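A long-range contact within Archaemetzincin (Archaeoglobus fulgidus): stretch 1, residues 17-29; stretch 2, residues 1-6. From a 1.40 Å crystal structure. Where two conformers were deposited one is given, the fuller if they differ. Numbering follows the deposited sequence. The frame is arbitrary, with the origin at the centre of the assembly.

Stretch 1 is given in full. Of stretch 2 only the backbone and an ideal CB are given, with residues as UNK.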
# COMPACT_ATOMS: atom_id res chain seq x y z
N VAL A 17 -5.94 -11.54 0.88
CA VAL A 17 -6.96 -10.48 0.89
C VAL A 17 -6.81 -9.58 -0.31
O VAL A 17 -7.80 -9.26 -1.01
CB VAL A 17 -6.85 -9.61 2.17
CG1 VAL A 17 -7.65 -8.30 2.04
CG2 VAL A 17 -7.27 -10.43 3.40
N LEU A 18 -5.58 -9.15 -0.58
CA LEU A 18 -5.37 -8.26 -1.69
C LEU A 18 -5.56 -8.97 -3.01
O LEU A 18 -6.15 -8.40 -3.94
CB LEU A 18 -3.96 -7.64 -1.59
CG LEU A 18 -3.85 -6.72 -0.39
CD1 LEU A 18 -2.41 -6.16 -0.32
CD2 LEU A 18 -4.84 -5.57 -0.45
N ALA A 19 -5.08 -10.22 -3.13
CA ALA A 19 -5.28 -10.97 -4.37
C ALA A 19 -6.78 -11.14 -4.70
O ALA A 19 -7.16 -11.14 -5.87
CB ALA A 19 -4.55 -12.35 -4.33
N ASN A 20 -7.60 -11.23 -3.66
CA ASN A 20 -9.04 -11.45 -3.79
C ASN A 20 -9.84 -10.16 -4.01
O ASN A 20 -10.94 -10.22 -4.55
CB ASN A 20 -9.59 -12.13 -2.54
CG ASN A 20 -9.11 -13.55 -2.38
OD1 ASN A 20 -8.70 -14.18 -3.34
ND2 ASN A 20 -9.16 -14.05 -1.15
N SER A 21 -9.32 -9.02 -3.60
CA SER A 21 -10.06 -7.75 -3.64
C SER A 21 -9.64 -6.84 -4.79
O SER A 21 -10.49 -6.17 -5.40
CB SER A 21 -9.87 -6.99 -2.34
OG SER A 21 -10.22 -7.77 -1.23
N LEU A 22 -8.35 -6.78 -5.09
CA LEU A 22 -7.85 -5.84 -6.07
C LEU A 22 -8.27 -6.04 -7.54
O LEU A 22 -8.42 -5.05 -8.27
CB LEU A 22 -6.34 -5.72 -5.99
CG LEU A 22 -5.69 -5.21 -4.69
CD1 LEU A 22 -4.18 -5.23 -4.83
CD2 LEU A 22 -6.16 -3.80 -4.30
N PRO A 23 -8.45 -7.29 -7.99
CA PRO A 23 -8.86 -7.45 -9.39
C PRO A 23 -10.13 -6.69 -9.75
O PRO A 23 -10.15 -6.00 -10.76
CB PRO A 23 -9.07 -8.96 -9.51
CG PRO A 23 -8.14 -9.54 -8.48
CD PRO A 23 -8.20 -8.58 -7.33
N LYS A 24 -11.15 -6.79 -8.91
CA LYS A 24 -12.41 -6.13 -9.19
C LYS A 24 -12.27 -4.61 -9.10
O LYS A 24 -12.84 -3.89 -9.92
CB LYS A 24 -13.47 -6.63 -8.21
CG LYS A 24 -14.82 -6.00 -8.39
CD LYS A 24 -15.74 -6.38 -7.25
CE LYS A 24 -17.04 -5.60 -7.32
NZ LYS A 24 -18.00 -6.07 -6.28
N ILE A 25 -11.51 -4.12 -8.13
CA ILE A 25 -11.36 -2.68 -7.94
C ILE A 25 -10.66 -2.00 -9.11
O ILE A 25 -11.02 -0.89 -9.51
CB ILE A 25 -10.59 -2.41 -6.61
CG1 ILE A 25 -11.46 -2.89 -5.46
CG2 ILE A 25 -10.27 -0.93 -6.46
CD1 ILE A 25 -10.76 -2.81 -4.11
N PHE A 26 -9.66 -2.66 -9.68
CA PHE A 26 -8.84 -2.07 -10.72
C PHE A 26 -9.08 -2.66 -12.11
O PHE A 26 -8.42 -2.26 -13.06
CB PHE A 26 -7.36 -2.16 -10.33
CG PHE A 26 -7.00 -1.23 -9.24
CD1 PHE A 26 -6.92 0.14 -9.47
CD2 PHE A 26 -6.80 -1.71 -7.97
CE1 PHE A 26 -6.58 1.00 -8.46
CE2 PHE A 26 -6.47 -0.83 -6.93
CZ PHE A 26 -6.37 0.54 -7.20
N ASN A 27 -10.02 -3.59 -12.20
CA ASN A 27 -10.24 -4.39 -13.40
C ASN A 27 -8.89 -4.87 -13.90
O ASN A 27 -8.51 -4.62 -15.05
CB ASN A 27 -10.95 -3.56 -14.48
CG ASN A 27 -11.45 -4.41 -15.66
OD1 ASN A 27 -11.94 -5.54 -15.48
ND2 ASN A 27 -11.34 -3.85 -16.87
N ALA A 28 -8.14 -5.52 -13.01
CA ALA A 28 -6.76 -5.87 -13.31
C ALA A 28 -6.51 -7.36 -13.13
O ALA A 28 -7.24 -8.04 -12.41
CB ALA A 28 -5.82 -5.07 -12.40
N GLU A 29 -5.47 -7.84 -13.80
CA GLU A 29 -4.95 -9.17 -13.55
C GLU A 29 -3.94 -9.00 -12.43
O GLU A 29 -3.03 -8.17 -12.54
CB GLU A 29 -4.27 -9.70 -14.80
CG GLU A 29 -3.82 -11.14 -14.67
CD GLU A 29 -3.17 -11.65 -15.94
OE1 GLU A 29 -2.84 -10.83 -16.83
OE2 GLU A 29 -2.97 -12.88 -16.04
N UNK A 1 -4.41 -3.72 -17.35
CA UNK A 1 -3.52 -3.42 -16.20
C UNK A 1 -3.17 -4.70 -15.46
O UNK A 1 -4.02 -5.57 -15.26
CB UNK A 1 -4.18 -2.43 -15.24
N UNK A 2 -1.91 -4.79 -15.04
CA UNK A 2 -1.44 -5.91 -14.22
C UNK A 2 -0.92 -5.36 -12.91
O UNK A 2 -0.30 -4.30 -12.89
CB UNK A 2 -0.36 -6.72 -14.94
N UNK A 3 -1.22 -6.05 -11.81
CA UNK A 3 -0.71 -5.66 -10.50
C UNK A 3 0.03 -6.87 -9.96
O UNK A 3 -0.55 -7.96 -9.88
CB UNK A 3 -1.82 -5.21 -9.56
N UNK A 4 1.29 -6.65 -9.59
CA UNK A 4 2.14 -7.68 -9.00
C UNK A 4 2.27 -7.36 -7.54
O UNK A 4 2.77 -6.30 -7.17
CB UNK A 4 3.51 -7.76 -9.68
N UNK A 5 1.80 -8.26 -6.68
CA UNK A 5 1.97 -8.12 -5.25
C UNK A 5 3.24 -8.83 -4.83
O UNK A 5 3.41 -10.01 -5.07
CB UNK A 5 0.76 -8.67 -4.49
N UNK A 6 4.13 -8.08 -4.20
CA UNK A 6 5.38 -8.61 -3.69
C UNK A 6 5.31 -8.69 -2.16
O UNK A 6 5.47 -7.67 -1.45
CB UNK A 6 6.56 -7.75 -4.14

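Stretch 1 is a helix that runs nearly antiparallel to the strand of stretch 2, then turns at Asn-27, where phi becomes positive, so that Glu-29 joins the strand as a parallel neighbour. Two backbone hydrogen bonds fix the register whatever the side chains: Glu-29 N donates to O of position 1 (3.1 Å), and N of position 3 donates to Glu-29 O (2.9 Å).

At position 1 CA-to-CB points sideways, and the ideal CB lies 4.2 Å from Ala-28 CB, with the ring of Phe-26 farther on. A long, flexible apolar chain, methionine above all, could span both; leucine would reach less far. The residue is Met-1, with chi1 and chi2 both t. Its SD comes 4.0 Å from Phe-26 CB and 4.2 Å from Ala-28 CB, and it meets the ring obliquely, 5.2 Å from the centroid. A water accepts from Met-1 N (2.9 Å) and donates to Asn-27 O (2.8 Å), tying the start of the chain to the turn.

Position 2 pairs with Glu-29, and their side chains share one face of the sheet. The carboxylate there favours lysine or arginine, although a neutral polar residue would also be tolerated. Lys-2 supplies the charge: its NZ forms a salt bridge with Glu-29 OE1 at 3.5 Å. In the backbone, Lys-2 CA makes a CA-H...O contact with Glu-29 O (3.2 Å).

Position 3 also starts sideways, but its ideal CB is 4.9 Å from Ala-28 CB and 5.3 Å from Leu-22 CD1, so the surroundings are apolar. Isoleucine, leucine, valine or methionine would suit, the longer ones gaining most. In Ile-3 the end of the side chain comes nearer to the helix: CD1 lies 3.8 Å from both Phe-26 CD2 and Ala-28 CB, while CG2 is 4.4 Å from Leu-22 CD1.

At position 4 CA-to-CB points away from the helix, and stretch 1 scarcely constrains the choice; many residues would do. It is Tyr-4, which makes no contact with stretch 1.

Position 5 points toward the helix, yet nothing of stretch 1 lies within 5.5 Å of its ideal CB. The gap, bordered by Leu-18, Ala-19 and Leu-22, calls for a long apolar side chain; isoleucine, leucine or methionine could bridge it, whereas alanine would fall short. Ile-5 extends CD1 to 3.8 Å from Leu-18 CB and from Ala-19 N, and to 4.4 Å from Leu-22 CD1.

Position 6 is out of reach of stretch 1, which therefore gives little guide to its identity. It is Gln-6.

Stretch 2 1-6: MKIYIQ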
# COMPACT_ATOMS: atom_id res chain seq x y z
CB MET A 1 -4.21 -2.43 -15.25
CG MET A 1 -3.40 -2.03 -14.04
SD MET A 1 -4.37 -1.16 -12.79
CE MET A 1 -5.02 0.22 -13.73
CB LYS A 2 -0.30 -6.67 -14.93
CG LYS A 2 -0.68 -7.09 -16.34
CD LYS A 2 0.04 -8.35 -16.80
CE LYS A 2 -0.05 -8.53 -18.32
NZ LYS A 2 -1.43 -8.30 -18.85
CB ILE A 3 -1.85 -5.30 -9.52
CG1 ILE A 3 -2.68 -4.13 -10.08
CG2 ILE A 3 -1.29 -5.01 -8.12
CD1 ILE A 3 -3.97 -3.86 -9.35
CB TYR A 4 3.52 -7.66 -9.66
CG TYR A 4 3.45 -7.97 -11.13
CD1 TYR A 4 3.18 -6.98 -12.06
CD2 TYR A 4 3.62 -9.27 -11.59
CE1 TYR A 4 3.10 -7.26 -13.40
CE2 TYR A 4 3.54 -9.57 -12.94
CZ TYR A 4 3.29 -8.56 -13.83
OH TYR A 4 3.20 -8.85 -15.18
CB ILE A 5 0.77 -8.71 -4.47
CG1 ILE A 5 -0.54 -8.05 -4.90
CG2 ILE A 5 0.95 -8.58 -2.98
CD1 ILE A 5 -1.77 -8.85 -4.50
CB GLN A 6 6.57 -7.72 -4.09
CG GLN A 6 7.90 -8.16 -3.46
CD GLN A 6 8.27 -9.55 -3.89
OE1 GLN A 6 8.55 -9.80 -5.07
NE2 GLN A 6 8.26 -10.47 -2.97
O HOH W 1 -6.93 -5.22 -17.24
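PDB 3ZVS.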